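Local coordinates for protein glycerol-3-phosphate dehydrogenase [NAD(+)] (Dunaliella salina, PDB 6IUY) that probably interconverts dihydroxyacetone phosphate and glycerol 3-phosphate with NAD(H), and joins this dehydrogenase to a phosphatase domain for direct conversion of dihydroxyacetone phosphate to glycerol, at residues 409-414 and 420-425. Numbering follows the deposited sequence.
Sequences GANIAG and ELSEAV. With NAD (nicotinamide-adenine-dinucleotide), chain C.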
ATOM      1  N   GLY A 409      -4.282 -13.379   1.827  1.00 39.55           N
ATOM      2  CA  GLY A 409      -5.271 -12.417   1.380  1.00 38.55           C
ATOM      3  C   GLY A 409      -6.261 -12.100   2.486  1.00 42.88           C
ATOM      4  O   GLY A 409      -6.219 -12.709   3.561  1.00 44.17           O
ATOM      5  N   ALA A 410      -7.132 -11.128   2.244  1.00 39.89           N
ATOM      6  CA  ALA A 410      -8.201 -10.814   3.184  1.00 43.15           C
ATOM      7  C   ALA A 410      -9.257 -11.904   3.070  1.00 40.65           C
ATOM      8  O   ALA A 410     -10.154 -11.826   2.218  1.00 41.06           O
ATOM      9  CB  ALA A 410      -8.794  -9.441   2.888  1.00 43.10           C
ATOM     10  N   ASN A 411      -9.134 -12.944   3.896  1.00 49.97           N
ATOM     11  CA  ASN A 411      -9.888 -14.170   3.651  1.00 40.67           C
ATOM     12  C   ASN A 411     -10.649 -14.784   4.824  1.00 45.62           C
ATOM     13  O   ASN A 411     -10.522 -15.998   5.034  1.00 49.23           O
ATOM     14  CB  ASN A 411      -8.956 -15.278   3.133  1.00 39.81           C
ATOM     15  CG  ASN A 411      -8.218 -14.915   1.857  1.00 43.55           C
ATOM     16  OD1 ASN A 411      -8.768 -14.283   0.945  1.00 42.07           O
ATOM     17  ND2 ASN A 411      -6.964 -15.364   1.770  1.00 40.75           N
ATOM     18  N   ILE A 412     -11.437 -14.020   5.569  1.00 39.79           N
ATOM     19  CA  ILE A 412     -12.300 -14.643   6.586  1.00 43.45           C
ATOM     20  C   ILE A 412     -13.078 -15.849   6.003  1.00 39.55           C
ATOM     21  O   ILE A 412     -13.873 -15.686   5.097  1.00 38.51           O
ATOM     22  CB  ILE A 412     -13.314 -13.636   7.164  1.00 41.97           C
ATOM     23  CG1 ILE A 412     -12.606 -12.385   7.707  1.00 38.29           C
ATOM     24  CG2 ILE A 412     -14.222 -14.320   8.206  1.00 34.73           C
ATOM     25  CD1 ILE A 412     -11.355 -12.672   8.459  1.00 41.99           C
ATOM     26  N   ALA A 413     -12.852 -17.049   6.534  1.00 37.84           N
ATOM     27  CA  ALA A 413     -13.284 -18.297   5.883  1.00 33.06           C
ATOM     28  C   ALA A 413     -14.770 -18.420   5.625  1.00 38.86           C
ATOM     29  O   ALA A 413     -15.189 -18.755   4.502  1.00 39.66           O
ATOM     30  CB  ALA A 413     -12.833 -19.487   6.710  1.00 38.37           C
ATOM     31  N   GLY A 414     -15.573 -18.184   6.660  1.00 36.98           N
ATOM     32  CA  GLY A 414     -17.001 -18.464   6.606  1.00 31.62           C
ATOM     33  C   GLY A 414     -17.675 -17.847   5.402  1.00 42.12           C
ATOM     34  O   GLY A 414     -18.536 -18.464   4.770  1.00 41.47           O
ATOM     35  N   GLU A 420     -19.065 -15.613  -1.196  1.00 45.29           N
ATOM     36  CA  GLU A 420     -19.025 -14.160  -1.292  1.00 44.07           C
ATOM     37  C   GLU A 420     -17.719 -13.753  -1.975  1.00 48.45           C
ATOM     38  O   GLU A 420     -16.664 -14.350  -1.723  1.00 43.70           O
ATOM     39  CB  GLU A 420     -19.137 -13.519   0.083  1.00 44.02           C
ATOM     40  CG  GLU A 420     -20.321 -14.040   0.904  1.00 53.46           C
ATOM     41  CD  GLU A 420     -20.535 -13.273   2.214  1.00 59.85           C
ATOM     42  OE1 GLU A 420     -19.781 -12.308   2.471  1.00 61.46           O
ATOM     43  OE2 GLU A 420     -21.458 -13.633   2.985  1.00 60.07           O
ATOM     44  N   LEU A 421     -17.786 -12.740  -2.836  1.00 45.94           N
ATOM     45  CA  LEU A 421     -16.636 -12.366  -3.657  1.00 46.53           C
ATOM     46  C   LEU A 421     -15.472 -11.960  -2.801  1.00 46.92           C
ATOM     47  O   LEU A 421     -15.616 -11.157  -1.882  1.00 49.00           O
ATOM     48  CB  LEU A 421     -16.979 -11.224  -4.620  1.00 45.51           C
ATOM     49  CG  LEU A 421     -17.963 -11.499  -5.762  1.00 49.32           C
ATOM     50  CD1 LEU A 421     -17.503 -10.803  -7.045  1.00 52.93           C
ATOM     51  CD2 LEU A 421     -18.158 -12.977  -6.010  1.00 52.22           C
ATOM     52  N   SER A 422     -14.306 -12.511  -3.114  1.00 44.86           N
ATOM     53  CA  SER A 422     -13.122 -12.295  -2.309  1.00 41.28           C
ATOM     54  C   SER A 422     -11.895 -12.385  -3.197  1.00 43.29           C
ATOM     55  O   SER A 422     -12.010 -12.637  -4.392  1.00 42.89           O
ATOM     56  CB  SER A 422     -13.056 -13.321  -1.177  1.00 43.50           C
ATOM     57  OG  SER A 422     -12.105 -12.908  -0.208  1.00 45.12           O
ATOM     58  N   GLU A 423     -10.716 -12.161  -2.633  1.00 42.95           N
ATOM     59  CA  GLU A 423      -9.502 -12.187  -3.439  1.00 43.21           C
ATOM     60  C   GLU A 423      -8.319 -12.556  -2.568  1.00 40.93           C
ATOM     61  O   GLU A 423      -8.379 -12.475  -1.338  1.00 41.42           O
ATOM     62  CB  GLU A 423      -9.271 -10.834  -4.159  1.00 40.34           C
ATOM     63  CG  GLU A 423      -9.337  -9.604  -3.279  1.00 49.83           C
ATOM     64  CD  GLU A 423      -9.207  -8.263  -4.047  1.00 49.79           C
ATOM     65  OE1 GLU A 423      -9.930  -8.035  -5.044  1.00 53.18           O
ATOM     66  OE2 GLU A 423      -8.394  -7.413  -3.620  1.00 51.26           O
ATOM     67  N   ALA A 424      -7.243 -13.003  -3.203  1.00 37.16           N
ATOM     68  CA  ALA A 424      -6.033 -13.314  -2.467  1.00 38.07           C
ATOM     69  C   ALA A 424      -4.824 -13.174  -3.358  1.00 35.89           C
ATOM     70  O   ALA A 424      -4.932 -13.231  -4.570  1.00 40.00           O
ATOM     71  CB  ALA A 424      -6.092 -14.737  -1.891  1.00 34.63           C
ATOM     72  N   VAL A 425      -3.671 -13.021  -2.734  1.00 36.48           N
ATOM     73  CA  VAL A 425      -2.390 -13.073  -3.420  1.00 35.06           C
ATOM     74  C   VAL A 425      -1.835 -14.492  -3.333  1.00 41.48           C
ATOM     75  O   VAL A 425      -1.886 -15.101  -2.265  1.00 36.87           O
ATOM     76  CB  VAL A 425      -1.366 -12.126  -2.765  1.00 39.92           C
ATOM     77  CG1 VAL A 425       0.044 -12.596  -3.058  1.00 40.45           C
ATOM     78  CG2 VAL A 425      -1.594 -10.663  -3.186  1.00 44.27           C
TER
HETATM   79  PA  NAD C 701      -8.929 -23.514  12.920  1.00 34.79           P
HETATM   80  O1A NAD C 701     -10.316 -23.717  12.468  1.00 30.91           O
HETATM   81  O2A NAD C 701      -8.668 -22.152  13.550  1.00 37.43           O
HETATM   82  O5B NAD C 701      -8.519 -24.627  14.036  1.00 35.89           O
HETATM   83  C5B NAD C 701      -9.201 -25.889  14.082  1.00 35.64           C
HETATM   84  C4B NAD C 701      -8.214 -27.031  13.729  1.00 35.69           C
HETATM   85  O4B NAD C 701      -7.318 -27.147  14.670  1.00 40.83           O
HETATM   86  C3B NAD C 701      -8.961 -28.368  13.739  1.00 39.02           C
HETATM   87  O3B NAD C 701      -9.213 -28.836  12.495  1.00 39.80           O
HETATM   88  C2B NAD C 701      -8.013 -29.327  14.484  1.00 36.02           C
HETATM   89  O2B NAD C 701      -7.919 -30.601  13.706  1.00 44.05           O
HETATM   90  C1B NAD C 701      -6.896 -28.686  14.531  1.00 35.72           C
HETATM   91  N9A NAD C 701      -6.160 -29.110  15.646  1.00 36.63           N
HETATM   92  C8A NAD C 701      -6.494 -29.052  16.956  1.00 36.67           C
HETATM   93  N7A NAD C 701      -5.468 -29.583  17.658  1.00 36.88           N
HETATM   94  C5A NAD C 701      -4.507 -29.991  16.787  1.00 39.71           C
HETATM   95  C6A NAD C 701      -3.281 -30.607  16.960  1.00 38.14           C
HETATM   96  N6A NAD C 701      -2.694 -30.996  18.196  1.00 43.24           N
HETATM   97  N1A NAD C 701      -2.513 -30.885  15.899  1.00 41.02           N
HETATM   98  C2A NAD C 701      -2.957 -30.569  14.649  1.00 41.90           C
HETATM   99  N3A NAD C 701      -4.160 -29.978  14.472  1.00 35.87           N
HETATM  100  C4A NAD C 701      -4.931 -29.691  15.545  1.00 37.95           C
HETATM  101  O3  NAD C 701      -7.971 -23.705  11.646  1.00 36.60           O
HETATM  102  PN  NAD C 701      -8.005 -22.879  10.272  1.00 35.86           P
HETATM  103  O1N NAD C 701      -9.213 -21.962  10.215  1.00 37.32           O
HETATM  104  O2N NAD C 701      -8.029 -23.814   9.084  1.00 32.00           O
HETATM  105  O5D NAD C 701      -6.727 -21.952  10.264  1.00 36.21           O
HETATM  106  C5D NAD C 701      -5.427 -22.494  10.124  1.00 39.20           C
HETATM  107  C4D NAD C 701      -4.540 -21.397   9.520  1.00 37.00           C
HETATM  108  O4D NAD C 701      -5.205 -20.721   8.602  1.00 34.47           O
HETATM  109  C3D NAD C 701      -4.191 -20.401  10.608  1.00 34.45           C
HETATM  110  O3D NAD C 701      -2.872 -20.147  10.557  1.00 34.45           O
HETATM  111  C2D NAD C 701      -5.007 -19.124  10.262  1.00 38.45           C
HETATM  112  O2D NAD C 701      -4.276 -17.962  10.833  1.00 36.92           O
HETATM  113  C1D NAD C 701      -5.068 -19.145   8.961  1.00 37.75           C
HETATM  114  N1N NAD C 701      -6.201 -18.454   8.377  1.00 38.38           N
HETATM  115  C2N NAD C 701      -7.477 -18.562   8.889  1.00 36.14           C
HETATM  116  C3N NAD C 701      -8.535 -17.881   8.289  1.00 41.35           C
HETATM  117  C7N NAD C 701      -9.943 -18.007   8.909  1.00 41.30           C
HETATM  118  O7N NAD C 701     -10.822 -17.226   8.600  1.00 41.86           O
HETATM  119  N7N NAD C 701     -10.191 -19.076   9.843  1.00 40.80           N
HETATM  120  C4N NAD C 701      -8.331 -17.094   7.175  1.00 43.10           C
HETATM  121  C5N NAD C 701      -7.059 -17.005   6.638  1.00 38.17           C
HETATM  122  C6N NAD C 701      -6.009 -17.697   7.243  1.00 39.32           C
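G409 and A424 meet backbone to backbone, G409 CA lying 4.0 Å from A424 CA, an approach that the lack of a side chain on G409 permits. The pair illustrates how a chain leaving a strand of a Rossmann-type sheet diverges from its neighbour and runs on to the cofactor. Strand 404-408 runs antiparallel to 422-427 and is still bonded to it at M408 and V425; beyond G409 the chains diverge, until N411 CA and S422 CA stand 7.0 Å apart.

Polar side chains lie between the diverging backbones. S422 sends its hydroxyl across, anti to its own backbone N (chi1 -165°), and OG comes within 3.3 Å of A410 O, at an angle too poor for a hydrogen bond. From the other segment, N411 turns its carboxamide back to the strand, with CG 4.0 Å from E423 O and the amide lying against the methyl of A424. W267 and F446 also pack on this side chain. With an alanine here, E423 O would probably lose a polar neighbour and a gap would open between A424 and W267.

Cofactor contacts follow directly along the chain. N411 O sits 3.3 Å from C4N of the nicotinamide, the ring carbon that carries the hydride in NADH. A413 N, in the first turn of helix 413-416, donates to NAD O7N at 2.9 Å (156°). I412 N, at the N-cap, is instead bonded to N482 of the second subunit. Buried, and without a clear hydrogen bond between its segments, the contact rests on close packing at G409 and the N411 side chain, consistent with a backbone held by its surroundings where it meets the nicotinamide.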